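Local coordinates for prolyl-tRNA synthetase (Naegleria fowleri, PDB 6NAB), which probably catalyses the ATP-dependent attachment of L-proline to its cognate tRNA, by way of a prolyl-adenylate intermediate, as class II aminoacyl-tRNA synthetases do, at residues Tyr166-His171 and Asn267-Ser272; Glu212-Ala217 and His240-Asn245; Thr220-Thr225 and Ala233-Thr238. All coordinates share one frame; numbering follows the deposited sequence.

Interaction 1 of 3, residues Tyr166-His171 and Asn267-Ser272; sequences YWQEGH and NSWGLS. With PRO (proline), chain N; AMP (adenosine monophosphate), chain M.
The antiparallel pair formed by W167, E169 and H171 with S272, G270 and S268 belongs to the class II synthetase catalytic sheet, and its ligand-bearing face floors the proline and AMP sites. The strand segments run at 170° to each other, 4.6 Å between axes. Their backbone ladder includes G170 N to W269 O at 2.8 Å and W269 N to G170 O at 3.0 Å.

On the ligand face, the rim of the W167 indole meets proline edge-on, CH2 lying 3.5 Å from PRO OXT, while E169 CB sits against a face of that indole. E169 runs straight beyond CG, which brings OE2 to H171 NE2 at 2.9 Å; E169 OE2 lies close to the imidazole plane, but NE2 meets that oxygen from above the carboxylate plane. S120 binds E169 OE1 and Y125 binds H171 ND1, so both polar groups are held from two sides next to the pyrrolidine of proline. G270 O accepts from the ribose O3' of AMP.

On the opposite face, the W269 indole lies flat over the backbone of G170, whose CA is 3.4 Å from the centroid of the six-membered ring and 6° off its normal. The Q168 side chain crosses that of W269 at about a right angle, its amide tilted 33° from the indole; Y191 binds OE1 and N143 binds NE2. Back on the ligand face, S272 OG donates to adenine N3 at 2.6 Å.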
loop_
_atom_site.group_PDB
_atom_site.type_symbol
_atom_site.label_atom_id
_atom_site.label_comp_id
_atom_site.label_asym_id
_atom_site.label_seq_id
_atom_site.Cartn_x
_atom_site.Cartn_y
_atom_site.Cartn_z
ATOM N N TYR B 166 -6.657 -5.000 -5.908
ATOM C CA TYR B 166 -5.693 -3.969 -5.575
ATOM C C TYR B 166 -5.233 -3.332 -6.871
ATOM O O TYR B 166 -5.060 -4.021 -7.877
ATOM C CB TYR B 166 -4.507 -4.564 -4.783
ATOM C CG TYR B 166 -5.030 -5.420 -3.654
ATOM C CD1 TYR B 166 -5.459 -4.849 -2.469
ATOM C CD2 TYR B 166 -5.192 -6.790 -3.819
ATOM C CE1 TYR B 166 -5.982 -5.623 -1.451
ATOM C CE2 TYR B 166 -5.718 -7.580 -2.802
ATOM C CZ TYR B 166 -6.114 -6.988 -1.627
ATOM O OH TYR B 166 -6.640 -7.758 -0.626
ATOM N N TRP B 167 -5.072 -2.015 -6.854
ATOM C CA TRP B 167 -4.732 -1.299 -8.075
ATOM C C TRP B 167 -3.992 -0.015 -7.712
ATOM O O TRP B 167 -3.774 0.294 -6.535
ATOM C CB TRP B 167 -6.003 -1.052 -8.915
ATOM C CG TRP B 167 -6.968 0.028 -8.418
ATOM C CD1 TRP B 167 -6.898 0.761 -7.245
ATOM C CD2 TRP B 167 -8.129 0.505 -9.112
ATOM N NE1 TRP B 167 -7.950 1.660 -7.185
ATOM C CE2 TRP B 167 -8.710 1.527 -8.318
ATOM C CE3 TRP B 167 -8.733 0.173 -10.338
ATOM C CZ2 TRP B 167 -9.874 2.201 -8.704
ATOM C CZ3 TRP B 167 -9.883 0.841 -10.715
ATOM C CH2 TRP B 167 -10.453 1.836 -9.898
ATOM N N GLN B 168 -3.570 0.707 -8.738
ATOM C CA GLN B 168 -3.411 2.146 -8.648
ATOM C C GLN B 168 -4.505 2.786 -9.486
ATOM O O GLN B 168 -4.939 2.232 -10.497
ATOM C CB GLN B 168 -2.025 2.620 -9.119
ATOM C CG GLN B 168 -1.614 2.205 -10.540
ATOM C CD GLN B 168 -2.312 3.008 -11.662
ATOM O OE1 GLN B 168 -2.595 2.464 -12.734
ATOM N NE2 GLN B 168 -2.610 4.284 -11.406
ATOM N N GLU B 169 -4.989 3.935 -9.029
ATOM C CA GLU B 169 -5.876 4.770 -9.825
ATOM C C GLU B 169 -5.292 6.180 -9.853
ATOM O O GLU B 169 -4.991 6.756 -8.796
ATOM C CB GLU B 169 -7.311 4.744 -9.278
ATOM C CG GLU B 169 -7.474 5.168 -7.791
ATOM C CD GLU B 169 -8.936 5.103 -7.329
ATOM O OE1 GLU B 169 -9.183 4.587 -6.215
ATOM O OE2 GLU B 169 -9.831 5.592 -8.072
ATOM N N GLY B 170 -5.049 6.692 -11.057
ATOM C CA GLY B 170 -4.564 8.052 -11.243
ATOM C C GLY B 170 -5.714 8.942 -11.686
ATOM O O GLY B 170 -6.584 8.512 -12.445
ATOM N N HIS B 171 -5.717 10.184 -11.193
ATOM C CA HIS B 171 -6.782 11.151 -11.488
ATOM C C HIS B 171 -6.130 12.493 -11.787
ATOM O O HIS B 171 -5.522 13.097 -10.898
ATOM C CB HIS B 171 -7.762 11.275 -10.318
ATOM C CG HIS B 171 -8.516 10.022 -10.033
ATOM N ND1 HIS B 171 -9.807 9.818 -10.482
ATOM C CD2 HIS B 171 -8.158 8.889 -9.382
ATOM C CE1 HIS B 171 -10.211 8.614 -10.114
ATOM N NE2 HIS B 171 -9.233 8.032 -9.440
ATOM N N ASN B 267 -8.830 13.133 -16.735
ATOM C CA ASN B 267 -8.578 11.733 -17.059
ATOM C C ASN B 267 -8.616 10.919 -15.773
ATOM O O ASN B 267 -8.371 11.438 -14.680
ATOM C CB ASN B 267 -7.189 11.502 -17.691
ATOM C CG ASN B 267 -6.934 12.339 -18.928
ATOM O OD1 ASN B 267 -7.839 12.614 -19.718
ATOM N ND2 ASN B 267 -5.677 12.752 -19.104
ATOM N N SER B 268 -8.876 9.626 -15.912
ATOM C CA SER B 268 -8.552 8.686 -14.850
ATOM C C SER B 268 -8.030 7.407 -15.489
ATOM O O SER B 268 -8.342 7.098 -16.644
ATOM C CB SER B 268 -9.757 8.421 -13.906
ATOM O OG SER B 268 -10.794 7.693 -14.543
ATOM N N TRP B 269 -7.167 6.698 -14.762
ATOM C CA TRP B 269 -6.509 5.536 -15.349
ATOM C C TRP B 269 -6.146 4.557 -14.241
ATOM O O TRP B 269 -5.694 4.965 -13.166
ATOM C CB TRP B 269 -5.261 5.938 -16.166
ATOM C CG TRP B 269 -4.613 7.250 -15.764
ATOM C CD1 TRP B 269 -4.940 8.496 -16.210
ATOM C CD2 TRP B 269 -3.537 7.435 -14.813
ATOM N NE1 TRP B 269 -4.130 9.451 -15.602
ATOM C CE2 TRP B 269 -3.254 8.818 -14.760
ATOM C CE3 TRP B 269 -2.762 6.558 -14.039
ATOM C CZ2 TRP B 269 -2.254 9.352 -13.926
ATOM C CZ3 TRP B 269 -1.772 7.084 -13.213
ATOM C CH2 TRP B 269 -1.525 8.473 -13.169
ATOM N N GLY B 270 -6.341 3.269 -14.518
ATOM C CA GLY B 270 -6.142 2.234 -13.519
ATOM C C GLY B 270 -5.547 0.926 -14.013
ATOM O O GLY B 270 -5.890 0.424 -15.089
ATOM N N LEU B 271 -4.658 0.357 -13.207
ATOM C CA LEU B 271 -4.014 -0.927 -13.460
ATOM C C LEU B 271 -4.086 -1.744 -12.170
ATOM O O LEU B 271 -3.755 -1.221 -11.098
ATOM C CB LEU B 271 -2.548 -0.708 -13.877
ATOM C CG LEU B 271 -1.690 -1.921 -14.257
ATOM C CD1 LEU B 271 -2.033 -2.338 -15.687
ATOM C CD2 LEU B 271 -0.191 -1.659 -14.084
ATOM N N SER B 272 -4.478 -3.023 -12.261
ATOM C CA SER B 272 -4.776 -3.809 -11.060
ATOM C C SER B 272 -3.970 -5.105 -11.013
ATOM O O SER B 272 -3.206 -5.436 -11.927
ATOM C CB SER B 272 -6.267 -4.159 -10.972
ATOM O OG SER B 272 -6.574 -5.283 -11.790
HETATM N N PRO N . -11.436 4.799 -12.301
HETATM C CA PRO N . -11.292 4.170 -13.621
HETATM C C PRO N . -11.914 2.775 -13.659
HETATM O O PRO N . -11.865 2.089 -14.690
HETATM C CB PRO N . -9.770 4.101 -13.819
HETATM C CG PRO N . -9.208 4.109 -12.400
HETATM C CD PRO N . -10.132 5.025 -11.646
HETATM O OXT PRO N . -12.492 2.314 -12.665
HETATM P P AMP M . -12.442 -0.992 -15.764
HETATM O O1P AMP M . -13.236 0.011 -14.827
HETATM O O2P AMP M . -13.192 -2.264 -16.266
HETATM O O3P AMP M . -11.812 -0.180 -16.890
HETATM O "O5'" AMP M . -11.150 -1.539 -15.002
HETATM C "C5'" AMP M . -10.230 -0.660 -14.360
HETATM C "C4'" AMP M . -8.985 -1.396 -13.938
HETATM O "O4'" AMP M . -9.349 -2.390 -12.941
HETATM C "C3'" AMP M . -8.292 -2.157 -15.064
HETATM O "O3'" AMP M . -6.879 -2.154 -14.855
HETATM C "C2'" AMP M . -8.869 -3.573 -14.927
HETATM O "O2'" AMP M . -8.028 -4.584 -15.424
HETATM C "C1'" AMP M . -9.067 -3.695 -13.417
HETATM N N9 AMP M . -10.188 -4.551 -12.998
HETATM C C8 AMP M . -11.521 -4.307 -13.196
HETATM N N7 AMP M . -12.319 -5.125 -12.547
HETATM C C5 AMP M . -11.450 -5.975 -11.887
HETATM C C6 AMP M . -11.663 -7.054 -11.004
HETATM N N6 AMP M . -12.875 -7.463 -10.607
HETATM N N1 AMP M . -10.574 -7.690 -10.510
HETATM C C2 AMP M . -9.361 -7.264 -10.876
HETATM N N3 AMP M . -9.035 -6.255 -11.696
HETATM C C4 AMP M . -10.128 -5.647 -12.165
#

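Interaction 2 of 3, residues Glu212-Ala217 and His240-Asn245; sequences EKFAGA and HHLGQN. With PRO (proline), chain N.
F214 and H240 lie nearly flat against each other in an offset stack, their planes 17° apart and their ring centroids separated by 4.4 Å. The overlap is displaced toward the root of the phenylalanine: F214 CB itself lies over the imidazole, 3.5 Å from its centroid. F214 CG stands anti to the backbone N (chi1 -170°), which carries the phenyl ring onward to proline, where CE1 comes within 3.2 Å of PRO C. H240 turns its edge to the same ligand and donates from NE2 to PRO O (2.9 Å, 156° at the hydrogen), while T220 holds ND1 at the other side of the ring.

Away from the ligand, L242 CD2 fills the angle between F214 CD2 and A217 CB, 4.0 Å from each. There the type II turn F214-A217 meets the type II' turn L242-N245. N245 ND2 donates to G216 O at 2.8 Å, rising well above the carbonyl plane, and also reaches D218.

With both imidazole nitrogens engaged and one face stacked on F214, H240 has its rotation fixed. NE2 thus serves as the donor to the proline carboxylate, while the bond at ND1 and the stack hold the ring in the orientation that donation needs.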
loop_
_atom_site.group_PDB
_atom_site.type_symbol
_atom_site.label_atom_id
_atom_site.label_comp_id
_atom_site.label_asym_id
_atom_site.label_seq_id
_atom_site.Cartn_x
_atom_site.Cartn_y
_atom_site.Cartn_z
ATOM N N GLU B 212 -18.583 -0.263 -24.582
ATOM C CA GLU B 212 -17.670 -0.863 -23.621
ATOM C C GLU B 212 -16.885 0.156 -22.813
ATOM O O GLU B 212 -16.164 -0.238 -21.887
ATOM C CB GLU B 212 -16.690 -1.803 -24.341
ATOM C CG GLU B 212 -17.347 -3.064 -24.924
ATOM C CD GLU B 212 -17.690 -4.089 -23.842
ATOM O OE1 GLU B 212 -16.825 -4.342 -22.976
ATOM O OE2 GLU B 212 -18.811 -4.630 -23.854
ATOM N N LYS B 213 -16.999 1.440 -23.140
ATOM C CA LYS B 213 -16.179 2.460 -22.503
ATOM C C LYS B 213 -16.655 2.722 -21.074
ATOM O O LYS B 213 -17.758 2.350 -20.676
ATOM C CB LYS B 213 -16.215 3.753 -23.321
ATOM C CG LYS B 213 -17.486 4.577 -23.125
ATOM C CD LYS B 213 -17.396 5.897 -23.861
ATOM C CE LYS B 213 -18.699 6.679 -23.778
ATOM N NZ LYS B 213 -18.621 7.903 -24.615
ATOM N N PHE B 214 -15.780 3.354 -20.295
ATOM C CA PHE B 214 -16.083 3.685 -18.906
ATOM C C PHE B 214 -17.311 4.593 -18.809
ATOM O O PHE B 214 -17.478 5.530 -19.594
ATOM C CB PHE B 214 -14.857 4.376 -18.300
ATOM C CG PHE B 214 -14.910 4.579 -16.806
ATOM C CD1 PHE B 214 -14.899 3.503 -15.938
ATOM C CD2 PHE B 214 -14.882 5.858 -16.274
ATOM C CE1 PHE B 214 -14.889 3.699 -14.555
ATOM C CE2 PHE B 214 -14.861 6.063 -14.888
ATOM C CZ PHE B 214 -14.865 4.982 -14.034
ATOM N N ALA B 215 -18.166 4.316 -17.829
ATOM C CA ALA B 215 -19.349 5.139 -17.594
ATOM C C ALA B 215 -18.941 6.554 -17.184
ATOM O O ALA B 215 -18.279 6.747 -16.161
ATOM C CB ALA B 215 -20.219 4.496 -16.513
ATOM N N GLY B 216 -19.353 7.540 -17.974
ATOM C CA GLY B 216 -18.974 8.914 -17.753
ATOM C C GLY B 216 -17.743 9.364 -18.507
ATOM O O GLY B 216 -17.405 10.550 -18.451
ATOM N N ALA B 217 -17.059 8.459 -19.203
ATOM C CA ALA B 217 -15.897 8.829 -19.995
ATOM C C ALA B 217 -16.292 9.344 -21.376
ATOM O O ALA B 217 -17.307 8.937 -21.949
ATOM C CB ALA B 217 -14.964 7.630 -20.158
ATOM N N HIS B 240 -8.655 6.461 -19.283
ATOM C CA HIS B 240 -9.871 7.140 -19.725
ATOM C C HIS B 240 -9.654 8.637 -19.863
ATOM O O HIS B 240 -9.013 9.268 -19.013
ATOM C CB HIS B 240 -11.030 6.940 -18.746
ATOM C CG HIS B 240 -11.188 5.542 -18.251
ATOM N ND1 HIS B 240 -11.609 4.507 -19.058
ATOM C CD2 HIS B 240 -10.991 5.009 -17.019
ATOM C CE1 HIS B 240 -11.649 3.392 -18.347
ATOM N NE2 HIS B 240 -11.292 3.671 -17.103
ATOM N N HIS B 241 -10.244 9.214 -20.906
ATOM C CA HIS B 241 -10.447 10.652 -20.971
ATOM C C HIS B 241 -11.880 10.922 -20.540
ATOM O O HIS B 241 -12.827 10.450 -21.188
ATOM C CB HIS B 241 -10.189 11.201 -22.371
ATOM C CG HIS B 241 -10.427 12.679 -22.485
ATOM N ND1 HIS B 241 -9.727 13.605 -21.739
ATOM C CD2 HIS B 241 -11.300 13.389 -23.242
ATOM C CE1 HIS B 241 -10.153 14.820 -22.035
ATOM N NE2 HIS B 241 -11.104 14.719 -22.949
ATOM N N LEU B 242 -12.044 11.648 -19.437
ATOM C CA LEU B 242 -13.372 11.950 -18.921
ATOM C C LEU B 242 -13.926 13.248 -19.478
ATOM O O LEU B 242 -15.085 13.580 -19.199
ATOM C CB LEU B 242 -13.356 12.010 -17.388
ATOM C CG LEU B 242 -12.678 10.840 -16.665
ATOM C CD1 LEU B 242 -12.627 11.087 -15.154
ATOM C CD2 LEU B 242 -13.368 9.509 -16.991
ATOM N N GLY B 243 -13.146 13.971 -20.280
ATOM C CA GLY B 243 -13.620 15.251 -20.795
ATOM C C GLY B 243 -13.995 16.170 -19.651
ATOM O O GLY B 243 -13.279 16.276 -18.646
ATOM N N GLN B 244 -15.134 16.848 -19.797
ATOM C CA GLN B 244 -15.683 17.702 -18.751
ATOM C C GLN B 244 -16.916 17.084 -18.103
ATOM O O GLN B 244 -17.676 17.788 -17.435
ATOM C CB GLN B 244 -16.006 19.098 -19.298
ATOM C CG GLN B 244 -14.780 19.902 -19.787
ATOM C CD GLN B 244 -15.162 21.115 -20.625
ATOM O OE1 GLN B 244 -16.061 21.036 -21.463
ATOM N NE2 GLN B 244 -14.477 22.247 -20.406
ATOM N N ASN B 245 -17.125 15.776 -18.289
ATOM C CA ASN B 245 -18.331 15.133 -17.768
ATOM C C ASN B 245 -18.381 15.180 -16.248
ATOM O O ASN B 245 -19.436 15.450 -15.664
ATOM C CB ASN B 245 -18.412 13.683 -18.249
ATOM C CG ASN B 245 -18.601 13.587 -19.752
ATOM O OD1 ASN B 245 -19.215 14.452 -20.355
ATOM N ND2 ASN B 245 -18.062 12.539 -20.357
HETATM N N PRO N . -11.436 4.799 -12.301
HETATM C CA PRO N . -11.292 4.170 -13.621
HETATM C C PRO N . -11.914 2.775 -13.659
HETATM O O PRO N . -11.865 2.089 -14.690
HETATM C CB PRO N . -9.770 4.101 -13.819
HETATM C CG PRO N . -9.208 4.109 -12.400
HETATM C CD PRO N . -10.132 5.025 -11.646
HETATM O OXT PRO N . -12.492 2.314 -12.665
#

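Interaction 3 of 3, residues Thr220-Thr225 and Ala233-Thr238; sequences TTTVET and AVQGGT. With AMP (adenosine monophosphate), chain M.
Three hydrogen bonds join T225 and V234, on strands 220-225 and 233-238. T225 N donates to V234 O at 3.0 Å and V234 N returns a bond to T225 O at 2.9 Å. A third bond comes from T225 OG1, also 2.9 Å from V234 O; its chi1 of 63° places the hydroxyl between the backbone N and the carbonyl carbon, facing the neighbouring strand. The two donors approach V234 O from opposite faces of the carbonyl plane, so this one acceptor is gripped twice.

Further along, V223 O takes G236 N, and V223 N reaches G237 O in a longer bond of 3.3 Å. The register moves by one residue between the T222-T238 and E224-Q235 pairs, which identifies a beta bulge at V223, G236 and G237.

On the face carrying T222, E224, Q235 and T238, T222 OG1 donates to E224 OE2 on its anti side, and the same oxygen forms a salt bridge with K208. The bent E224 chain lays this carboxylate beside Q235 CA and CB, its plane 69° from the Q235 amide.

That amide addresses two parts of AMP. OE1 accepts from the ribose O2' at 3.1 Å, and NE2 makes a weak bond to phosphate O2P. T238 OG1 donates to phosphate O3P at 2.8 Å, giving the phosphate a second protein donor from the same strand. A bulged antiparallel hairpin whose Q235 and T238 side chains bind the ribose and phosphate of AMP is part of the nucleotide site in the class II synthetase catalytic core.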
loop_
_atom_site.group_PDB
_atom_site.type_symbol
_atom_site.label_atom_id
_atom_site.label_comp_id
_atom_site.label_asym_id
_atom_site.label_seq_id
_atom_site.Cartn_x
_atom_site.Cartn_y
_atom_site.Cartn_z
ATOM N N THR B 220 -12.394 5.643 -23.805
ATOM C CA THR B 220 -11.572 4.744 -23.007
ATOM C C THR B 220 -10.549 4.092 -23.927
ATOM O O THR B 220 -10.912 3.603 -25.009
ATOM C CB THR B 220 -12.450 3.677 -22.326
ATOM O OG1 THR B 220 -13.274 4.292 -21.321
ATOM C CG2 THR B 220 -11.606 2.558 -21.711
ATOM N N THR B 221 -9.275 4.124 -23.524
ATOM C CA THR B 221 -8.229 3.364 -24.203
ATOM C C THR B 221 -7.819 2.188 -23.334
ATOM O O THR B 221 -7.958 2.218 -22.113
ATOM C CB THR B 221 -6.996 4.222 -24.511
ATOM O OG1 THR B 221 -6.331 4.573 -23.285
ATOM C CG2 THR B 221 -7.409 5.499 -25.264
ATOM N N THR B 222 -7.267 1.154 -23.974
ATOM C CA THR B 222 -7.015 -0.105 -23.286
ATOM C C THR B 222 -5.758 -0.761 -23.841
ATOM O O THR B 222 -5.398 -0.547 -24.997
ATOM C CB THR B 222 -8.221 -1.049 -23.466
ATOM O OG1 THR B 222 -7.969 -2.297 -22.825
ATOM C CG2 THR B 222 -8.507 -1.298 -24.968
ATOM N N VAL B 223 -5.087 -1.559 -23.006
ATOM C CA VAL B 223 -4.095 -2.524 -23.482
ATOM C C VAL B 223 -4.749 -3.898 -23.410
ATOM O O VAL B 223 -5.063 -4.383 -22.321
ATOM C CB VAL B 223 -2.788 -2.479 -22.675
ATOM C CG1 VAL B 223 -1.903 -1.330 -23.152
ATOM C CG2 VAL B 223 -3.062 -2.364 -21.188
ATOM N N GLU B 224 -4.994 -4.509 -24.563
ATOM C CA GLU B 224 -5.608 -5.827 -24.608
ATOM C C GLU B 224 -4.524 -6.894 -24.604
ATOM O O GLU B 224 -3.469 -6.727 -25.222
ATOM C CB GLU B 224 -6.486 -5.972 -25.847
ATOM C CG GLU B 224 -7.696 -5.019 -25.869
ATOM C CD GLU B 224 -8.773 -5.381 -24.840
ATOM O OE1 GLU B 224 -9.222 -6.541 -24.818
ATOM O OE2 GLU B 224 -9.153 -4.510 -24.027
ATOM N N THR B 225 -4.786 -7.988 -23.896
ATOM C CA THR B 225 -3.868 -9.117 -23.834
ATOM C C THR B 225 -4.611 -10.375 -24.270
ATOM O O THR B 225 -5.842 -10.387 -24.358
ATOM C CB THR B 225 -3.295 -9.300 -22.420
ATOM O OG1 THR B 225 -4.360 -9.593 -21.514
ATOM C CG2 THR B 225 -2.598 -8.005 -21.944
ATOM N N ALA B 233 -9.498 -12.866 -24.897
ATOM C CA ALA B 233 -8.800 -11.632 -24.576
ATOM C C ALA B 233 -9.056 -11.245 -23.120
ATOM O O ALA B 233 -10.070 -11.619 -22.524
ATOM C CB ALA B 233 -9.242 -10.495 -25.504
ATOM N N VAL B 234 -8.115 -10.486 -22.554
ATOM C CA VAL B 234 -8.246 -9.906 -21.220
ATOM C C VAL B 234 -7.923 -8.420 -21.322
ATOM O O VAL B 234 -6.832 -8.055 -21.770
ATOM C CB VAL B 234 -7.317 -10.573 -20.190
ATOM C CG1 VAL B 234 -7.359 -9.803 -18.895
ATOM C CG2 VAL B 234 -7.736 -12.025 -19.957
ATOM N N GLN B 235 -8.868 -7.569 -20.916
ATOM C CA GLN B 235 -8.610 -6.132 -20.821
ATOM C C GLN B 235 -7.597 -5.896 -19.702
ATOM O O GLN B 235 -7.913 -6.095 -18.523
ATOM C CB GLN B 235 -9.917 -5.385 -20.563
ATOM C CG GLN B 235 -9.767 -3.878 -20.318
ATOM C CD GLN B 235 -9.917 -3.517 -18.842
ATOM O OE1 GLN B 235 -8.923 -3.431 -18.112
ATOM N NE2 GLN B 235 -11.159 -3.314 -18.396
ATOM N N GLY B 236 -6.372 -5.500 -20.066
ATOM C CA GLY B 236 -5.258 -5.508 -19.131
ATOM C C GLY B 236 -5.043 -4.253 -18.299
ATOM O O GLY B 236 -4.204 -4.256 -17.391
ATOM N N GLY B 237 -5.762 -3.171 -18.581
ATOM C CA GLY B 237 -5.529 -1.898 -17.908
ATOM C C GLY B 237 -6.154 -0.803 -18.751
ATOM O O GLY B 237 -6.211 -0.963 -19.974
ATOM N N THR B 238 -6.653 0.282 -18.154
ATOM C CA THR B 238 -7.404 1.247 -18.951
ATOM C C THR B 238 -7.016 2.675 -18.600
ATOM O O THR B 238 -6.654 2.992 -17.463
ATOM C CB THR B 238 -8.939 1.084 -18.808
ATOM O OG1 THR B 238 -9.284 0.870 -17.437
ATOM C CG2 THR B 238 -9.439 -0.081 -19.639
HETATM P P AMP M . -12.442 -0.992 -15.764
HETATM O O1P AMP M . -13.236 0.011 -14.827
HETATM O O2P AMP M . -13.192 -2.264 -16.266
HETATM O O3P AMP M . -11.812 -0.180 -16.890
HETATM O "O5'" AMP M . -11.150 -1.539 -15.002
HETATM C "C5'" AMP M . -10.230 -0.660 -14.360
HETATM C "C4'" AMP M . -8.985 -1.396 -13.938
HETATM O "O4'" AMP M . -9.349 -2.390 -12.941
HETATM C "C3'" AMP M . -8.292 -2.157 -15.064
HETATM O "O3'" AMP M . -6.879 -2.154 -14.855
HETATM C "C2'" AMP M . -8.869 -3.573 -14.927
HETATM O "O2'" AMP M . -8.028 -4.584 -15.424
HETATM C "C1'" AMP M . -9.067 -3.695 -13.417
HETATM N N9 AMP M . -10.188 -4.551 -12.998
HETATM C C8 AMP M . -11.521 -4.307 -13.196
HETATM N N7 AMP M . -12.319 -5.125 -12.547
HETATM C C5 AMP M . -11.450 -5.975 -11.887
HETATM C C6 AMP M . -11.663 -7.054 -11.004
HETATM N N6 AMP M . -12.875 -7.463 -10.607
HETATM N N1 AMP M . -10.574 -7.690 -10.510
HETATM C C2 AMP M . -9.361 -7.264 -10.876
HETATM N N3 AMP M . -9.035 -6.255 -11.696
HETATM C C4 AMP M . -10.128 -5.647 -12.165
#

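How the interactions relate
Along the chain, 166-171 comes first, followed by 212-217, 220-225, 233-238, 240-245 and 267-272, so interaction 1 brackets interaction 2, which in turn brackets interaction 3. Their centres lie about 13 to 15 Å apart. Strand 232-243 joins them: it serves interactions 2 and 3 directly and pairs with strand 261-272 of interaction 1, with S268 O 2.7 Å from H240 N and G270 N 3.0 Å from T238 O. T220 OG1 links interactions 2 and 3 through H240 ND1 and F214 N. Interactions 1 and 2 both touch proline and 1 and 3 both touch AMP, which places the amino acid and the nucleotide on one connected framework within the class II core.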